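Local structure of Dye type peroxidase A (Streptomyces lividans 1326, 6GZW) at residues A[53-56]-A[57-60]; A[266-269]-A[270-273]; A[367-370]-A[371-374]. The protein probably uses hydrogen peroxide, at a haem iron, to oxidise dyes and other substrates, as a haem protein of the dye-decolourising peroxidase family. All coordinates share one frame; numbering follows the deposited sequence.

Contact 1. Residues A[53-56]-A[57-60]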
loop_
_atom_site.group_PDB
_atom_site.type_symbol
_atom_site.label_atom_id
_atom_site.label_comp_id
_atom_site.label_asym_id
_atom_site.label_seq_id
_atom_site.Cartn_x
_atom_site.Cartn_y
_atom_site.Cartn_z
ATOM N N TRP A 53 15.981 18.697 -2.446
ATOM C CA TRP A 53 14.651 18.111 -2.409
ATOM C C TRP A 53 13.755 18.724 -3.478
ATOM O O TRP A 53 13.011 18.012 -4.133
ATOM C CB TRP A 53 13.987 18.312 -1.039
ATOM C CG TRP A 53 14.300 17.289 -0.020
ATOM C CD1 TRP A 53 14.920 16.075 -0.201
ATOM C CD2 TRP A 53 13.919 17.336 1.349
ATOM N NE1 TRP A 53 14.980 15.395 0.993
ATOM C CE2 TRP A 53 14.373 16.136 1.959
ATOM C CE3 TRP A 53 13.276 18.287 2.140
ATOM C CZ2 TRP A 53 14.171 15.867 3.304
ATOM C CZ3 TRP A 53 13.087 18.014 3.475
ATOM C CH2 TRP A 53 13.501 16.807 4.035
ATOM N N SER A 54 13.839 20.046 -3.642
ATOM C CA SER A 54 13.022 20.733 -4.651
ATOM C C SER A 54 13.376 20.315 -6.069
ATOM O O SER A 54 12.512 20.118 -6.884
ATOM C CB SER A 54 13.132 22.254 -4.500
ATOM O OG SER A 54 12.704 22.710 -3.221
ATOM N N ASP A 55 14.671 20.157 -6.370
ATOM C CA ASP A 55 15.095 19.680 -7.674
ATOM C C ASP A 55 14.639 18.234 -7.950
ATOM O O ASP A 55 14.167 17.914 -9.033
ATOM C CB ASP A 55 16.622 19.810 -7.778
ATOM C CG ASP A 55 17.158 19.419 -9.159
ATOM O OD1 ASP A 55 16.880 20.144 -10.126
ATOM O OD2 ASP A 55 17.847 18.385 -9.264
ATOM N N THR A 56 14.728 17.378 -6.934
ATOM C CA THR A 56 14.220 16.004 -7.009
ATOM C C THR A 56 12.704 16.021 -7.255
ATOM O O THR A 56 12.228 15.335 -8.142
ATOM C CB THR A 56 14.610 15.216 -5.736
ATOM O OG1 THR A 56 16.034 15.112 -5.715
ATOM C CG2 THR A 56 13.978 13.802 -5.667
ATOM N N ALA A 57 11.966 16.810 -6.490
ATOM C CA ALA A 57 10.535 16.888 -6.697
ATOM C C ALA A 57 10.173 17.343 -8.120
ATOM O O ALA A 57 9.315 16.752 -8.767
ATOM C CB ALA A 57 9.899 17.826 -5.690
ATOM N N ARG A 58 10.830 18.413 -8.595
ATOM C CA ARG A 58 10.593 18.944 -9.927
ATOM C C ARG A 58 10.778 17.879 -10.997
ATOM O O ARG A 58 9.902 17.653 -11.834
ATOM C CB ARG A 58 11.502 20.146 -10.196
ATOM C CG ARG A 58 11.124 20.987 -11.416
ATOM C CD ARG A 58 11.882 20.636 -12.678
ATOM N NE ARG A 58 13.332 20.604 -12.470
ATOM C CZ ARG A 58 14.199 20.042 -13.303
ATOM N NH1 ARG A 58 13.788 19.469 -14.438
ATOM N NH2 ARG A 58 15.477 20.022 -12.977
ATOM N N ARG A 59 11.911 17.165 -10.956
ATOM C CA ARG A 59 12.155 16.135 -11.956
ATOM C C ARG A 59 11.143 15.025 -11.874
ATOM O O ARG A 59 10.543 14.627 -12.896
ATOM C CB ARG A 59 13.547 15.522 -11.787
ATOM C CG ARG A 59 14.722 16.449 -12.095
ATOM C CD ARG A 59 16.070 15.903 -11.591
ATOM N NE ARG A 59 17.108 16.935 -11.638
ATOM C CZ ARG A 59 17.780 17.308 -12.736
ATOM N NH1 ARG A 59 17.613 16.710 -13.914
ATOM N NH2 ARG A 59 18.645 18.316 -12.646
ATOM N N LEU A 60 10.969 14.493 -10.662
ATOM C CA LEU A 60 10.127 13.306 -10.512
ATOM C C LEU A 60 8.662 13.591 -10.828
ATOM O O LEU A 60 7.988 12.762 -11.433
ATOM C CB LEU A 60 10.290 12.699 -9.119
ATOM C CG LEU A 60 11.410 11.656 -9.018
ATOM C CD1 LEU A 60 12.772 12.128 -9.521
ATOM C CD2 LEU A 60 11.505 11.216 -7.579
HETATM O O HOH W 1 20.404 19.125 -9.882
HETATM O O HOH W 2 14.626 22.211 -10.178
#
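D55 reaches R58 and R59 along one side of helix 43-61, an i to i+3 and i to i+4 salt-bridge network in the N-terminal half of the ferredoxin-like dye-type peroxidase fold. With CG anti to the backbone N (chi1 -176°), the carboxylate of D55 lies beside the following turn, and its two oxygens are divided between the arginines. R58, bent about CB-CG and CG-CD, runs alongside D55 and brings NH2 to 3.2 Å from D55 OD1, on the syn side but well out of the carboxylate plane. R59 stays extended and presents NE to D55 OD2 at 2.9 Å, almost straight and in the guanidinium plane but from above the carboxylate plane, the two planes being 73° apart. The guanidinium of R59 also carries R58 NH2 over its centre, 3.5 Å above the plane. One water joins D55 OD1 to R58 NE; another donates to D55 OD2. With an alanine here, the two guanidinium groups would probably lose their shared anion and be freer to turn. On the buried side, T56 OG1 is hydrogen-bonded to D148 and to R52 O, and T56 CG2 packs at 4.1 Å against L60 CD2.

Contact 2. Residues A[266-269]-A[270-273]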
loop_
_atom_site.group_PDB
_atom_site.type_symbol
_atom_site.label_atom_id
_atom_site.label_comp_id
_atom_site.label_asym_id
_atom_site.label_seq_id
_atom_site.Cartn_x
_atom_site.Cartn_y
_atom_site.Cartn_z
ATOM N N GLU A 266 -28.481 19.649 1.225
ATOM C CA GLU A 266 -28.142 20.440 2.410
ATOM C C GLU A 266 -28.746 19.781 3.666
ATOM O O GLU A 266 -29.913 19.328 3.663
ATOM C CB GLU A 266 -28.660 21.885 2.268
ATOM C CG GLU A 266 -27.867 22.768 1.303
ATOM C CD GLU A 266 -26.452 23.052 1.746
ATOM O OE1 GLU A 266 -26.143 22.977 2.962
ATOM O OE2 GLU A 266 -25.636 23.349 0.861
ATOM N N MET A 267 -27.948 19.697 4.725
ATOM C CA MET A 267 -28.367 19.115 6.005
ATOM C C MET A 267 -29.354 20.063 6.692
ATOM O O MET A 267 -29.166 21.278 6.652
ATOM C CB MET A 267 -27.155 18.929 6.911
ATOM C CG MET A 267 -27.402 18.097 8.153
ATOM S SD MET A 267 -25.908 17.935 9.184
ATOM C CE MET A 267 -25.221 16.478 8.381
ATOM N N ASP A 268 -30.403 19.495 7.288
ATOM C CA ASP A 268 -31.336 20.264 8.089
ATOM C C ASP A 268 -31.061 19.940 9.570
ATOM O O ASP A 268 -31.367 18.857 10.054
ATOM C CB ASP A 268 -32.768 19.913 7.686
ATOM C CG ASP A 268 -33.801 20.737 8.422
ATOM O OD1 ASP A 268 -33.506 21.265 9.507
ATOM O OD2 ASP A 268 -34.931 20.818 7.908
ATOM N N LEU A 269 -30.477 20.909 10.255
ATOM C CA LEU A 269 -29.994 20.759 11.621
ATOM C C LEU A 269 -31.113 20.864 12.662
ATOM O O LEU A 269 -30.893 20.547 13.829
ATOM C CB LEU A 269 -28.948 21.813 11.906
ATOM C CG LEU A 269 -27.683 21.733 11.047
ATOM C CD1 LEU A 269 -26.881 23.026 11.145
ATOM C CD2 LEU A 269 -26.837 20.560 11.474
ATOM N N GLU A 270 -32.284 21.346 12.254
ATOM C CA GLU A 270 -33.425 21.486 13.186
ATOM C C GLU A 270 -34.473 20.379 13.058
ATOM O O GLU A 270 -35.338 20.252 13.945
ATOM C CB GLU A 270 -34.084 22.869 13.027
ATOM C CG GLU A 270 -33.323 24.028 13.673
ATOM C CD GLU A 270 -32.097 24.476 12.903
ATOM O OE1 GLU A 270 -32.212 24.725 11.686
ATOM O OE2 GLU A 270 -31.014 24.604 13.525
ATOM N N LYS A 271 -34.411 19.575 12.000
ATOM C CA LYS A 271 -35.454 18.588 11.709
ATOM C C LYS A 271 -35.548 17.548 12.800
ATOM O O LYS A 271 -34.528 16.976 13.221
ATOM C CB LYS A 271 -35.212 17.878 10.393
ATOM C CG LYS A 271 -36.398 17.056 9.923
ATOM C CD LYS A 271 -36.177 16.547 8.508
ATOM C CE LYS A 271 -37.367 15.771 7.987
ATOM N NZ LYS A 271 -36.959 14.847 6.897
ATOM N N THR A 272 -36.782 17.308 13.251
ATOM C CA THR A 272 -37.080 16.256 14.222
ATOM C C THR A 272 -37.991 15.192 13.647
ATOM O O THR A 272 -38.631 15.378 12.604
ATOM C CB THR A 272 -37.726 16.844 15.496
ATOM O OG1 THR A 272 -38.935 17.541 15.150
ATOM C CG2 THR A 272 -36.771 17.826 16.162
ATOM N N ASP A 273 -38.006 14.052 14.327
ATOM C CA ASP A 273 -38.867 12.926 13.997
ATOM C C ASP A 273 -40.211 13.122 14.710
ATOM O O ASP A 273 -40.448 14.181 15.290
ATOM C CB ASP A 273 -38.186 11.569 14.343
ATOM C CG ASP A 273 -37.879 11.364 15.853
ATOM O OD1 ASP A 273 -38.407 12.057 16.745
ATOM O OD2 ASP A 273 -37.065 10.465 16.168
HETATM O O HOH W 3 -31.770 17.203 12.539
HETATM O O HOH W 4 -30.434 23.586 9.189
#
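D268 OD1 takes two backbone N-H groups in an Asx turn, a local reversal in the long loop between helices 238-245 and 285-288 of the C-terminal half of the peroxidase. E270 N approaches it at 3.0 Å, nearly on the C-O axis, with a moderately bent bond (144°). K271 N, at 3.1 Å from the same D268 OD1, adds a weak bond, its N-H pointing well off the oxygen. Having CG anti to the backbone N (chi1 -177°) carries the carboxylate of D268 forward over the next amides, where one oxygen can hold the turn. The K271 side chain crosses that of D268 at about a right angle, and its CB rests 3.7 Å from D268 CG. Beyond CG the lysine is extended and leads away, so NZ makes its bond with S256 O rather than with D268. S256 also bonds D268 N through its hydroxyl, so one residue from earlier in the same loop bonds both sides of the turn. E270 folds back about its CB-CG bond (chi2 76°), laying OE2 3.8 Å from L269 CB. Its OE1 stands 4.3 Å from D268 OD1; two negative groups so close would tend to raise each other's proton affinity, an effect likely to be softened by the amides on D268. The side chain of L269 is about 8 Å from the haem, and L269 O is bonded by R287. Two waters complete the turn: one accepts from L269 N and donates to E270 OE1, and the other bridges D268 O and K271 O, at 2.9 Å from K271 O.

Contact 3. Residues A[367-370]-A[371-374]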
loop_
_atom_site.group_PDB
_atom_site.type_symbol
_atom_site.label_atom_id
_atom_site.label_comp_id
_atom_site.label_asym_id
_atom_site.label_seq_id
_atom_site.Cartn_x
_atom_site.Cartn_y
_atom_site.Cartn_z
ATOM N N GLY A 367 13.087 28.671 -11.187
ATOM C CA GLY A 367 14.367 29.166 -10.669
ATOM C C GLY A 367 14.516 29.259 -9.156
ATOM O O GLY A 367 15.503 29.821 -8.672
ATOM N N GLU A 368 13.547 28.725 -8.397
ATOM C CA GLU A 368 13.587 28.778 -6.938
ATOM C C GLU A 368 13.440 27.389 -6.350
ATOM O O GLU A 368 13.044 26.444 -7.034
ATOM C CB GLU A 368 12.416 29.570 -6.358
ATOM C CG GLU A 368 12.249 31.001 -6.798
ATOM C CD GLU A 368 11.147 31.687 -6.005
ATOM O OE1 GLU A 368 10.151 31.004 -5.612
ATOM O OE2 GLU A 368 11.299 32.903 -5.738
ATOM N N TYR A 369 13.742 27.325 -5.057
ATOM C CA TYR A 369 13.458 26.155 -4.228
ATOM C C TYR A 369 12.415 26.481 -3.148
ATOM O O TYR A 369 12.230 27.642 -2.742
ATOM C CB TYR A 369 14.745 25.570 -3.611
ATOM C CG TYR A 369 15.493 26.403 -2.589
ATOM C CD1 TYR A 369 16.505 27.302 -2.979
ATOM C CD2 TYR A 369 15.257 26.256 -1.230
ATOM C CE1 TYR A 369 17.224 28.041 -2.030
ATOM C CE2 TYR A 369 15.962 26.989 -0.274
ATOM C CZ TYR A 369 16.955 27.883 -0.666
ATOM O OH TYR A 369 17.640 28.605 0.300
ATOM N N VAL A 370 11.758 25.428 -2.661
ATOM C CA VAL A 370 10.726 25.562 -1.637
ATOM C C VAL A 370 11.365 26.024 -0.324
ATOM O O VAL A 370 12.362 25.452 0.128
ATOM C CB VAL A 370 9.965 24.224 -1.439
ATOM C CG1 VAL A 370 8.963 24.351 -0.294
ATOM C CG2 VAL A 370 9.280 23.824 -2.741
ATOM N N GLY A 371 10.798 27.067 0.284
ATOM C CA GLY A 371 11.307 27.597 1.542
ATOM C C GLY A 371 12.467 28.575 1.390
ATOM O O GLY A 371 13.117 28.918 2.371
ATOM N N GLN A 372 12.689 29.045 0.173
ATOM C CA GLN A 372 13.845 29.901 -0.108
ATOM C C GLN A 372 13.801 31.224 0.633
ATOM O O GLN A 372 14.834 31.670 1.140
ATOM C CB GLN A 372 13.973 30.150 -1.589
ATOM C CG GLN A 372 15.194 30.999 -1.934
ATOM C CD GLN A 372 15.634 30.836 -3.357
ATOM O OE1 GLN A 372 15.062 30.073 -4.142
ATOM N NE2 GLN A 372 16.693 31.582 -3.710
ATOM N N ARG A 373 12.609 31.828 0.751
ATOM C CA ARG A 373 12.500 33.063 1.550
ATOM C C ARG A 373 12.818 32.888 3.029
ATOM O O ARG A 373 13.292 33.821 3.679
ATOM C CB ARG A 373 11.112 33.689 1.400
ATOM C CG ARG A 373 10.849 34.293 0.047
ATOM C CD ARG A 373 11.730 35.510 -0.212
ATOM N NE ARG A 373 13.042 35.175 -0.787
ATOM C CZ ARG A 373 13.262 34.810 -2.055
ATOM N NH1 ARG A 373 12.255 34.696 -2.927
ATOM N NH2 ARG A 373 14.507 34.531 -2.460
ATOM N N LEU A 374 12.543 31.700 3.571
ATOM C CA LEU A 374 12.919 31.388 4.927
ATOM C C LEU A 374 14.427 31.167 5.059
ATOM O O LEU A 374 15.043 31.631 6.030
ATOM C CB LEU A 374 12.205 30.109 5.413
ATOM C CG LEU A 374 12.596 29.591 6.800
ATOM C CD1 LEU A 374 12.411 30.623 7.914
ATOM C CD2 LEU A 374 11.809 28.324 7.116
#
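Q372 lays its CB and CG over one face of the Y369 ring, at a type II beta turn from Y369 to Q372 that leads into the short C-terminal helix 372-375. Its CB sits almost on the ring normal, a CH-pi contact 3.8 Å from the centroid. The chain then runs extended, with CG anti to the backbone N (chi1 -178°), across the ring rather than along it. CG passes 3.6 Å from Y369 CE1, and CD follows at 3.5 Å from that same CE1. The amide plane ends up only 13° from the ring plane, nearly parallel to it but displaced beyond the CD1-CE1 side. NE2 remains near the CE1 rim, while OE1 turns back to the backbone and accepts Y369 N at 3.2 Å in a nearly straight bond (167°). The ring can be reached because Y369 CG takes the crowded position between its own backbone N and carbonyl carbon; the Y369 side chain also packs against A47, L50, R51 and S54 of helix 43-61. Within the turn, Q372 N bonds Y369 O at 3.3 Å, meeting the oxygen from above the carbonyl plane. G371, third in the turn and N-cap of the helix, has backbone angles at which a side chain would strike V370 O. One residue after Q372, R373 bends round to bring NH1 to 3.5 Å from E368 OE2, a weak salt bridge at the edge of the guanidinium. The stronger partners of these two charges are close by: R373 NH2 pairs with E376, and E368 OE1 accepts A365 N. A single glutamine thus serves the turn twice: its methylene contact is likely to limit turning of the ring, while its amide oxygen and backbone N-H hold the turn.

From the N terminus the three contacts come in series, none nesting within or crossing another, and each spans only neighbouring residues. Contact 1 closes no loop; it joins successive turns of helix 43-61. Contact 2 reverses the long loop before helix 285-288, on the opposite side of the chain's centre, its own centre about 49 Å from that of contact 1. Contact 3 shapes the tail after strand 350-360, the strand beside 83-89 in the sheet, and returns the chain to contact 1. There S54 OG lies 2.9 Å from V370 N, a probable hydrogen bond, so residues 367-374 are tied to helix 43-61, while contact 2 stays on the haem side.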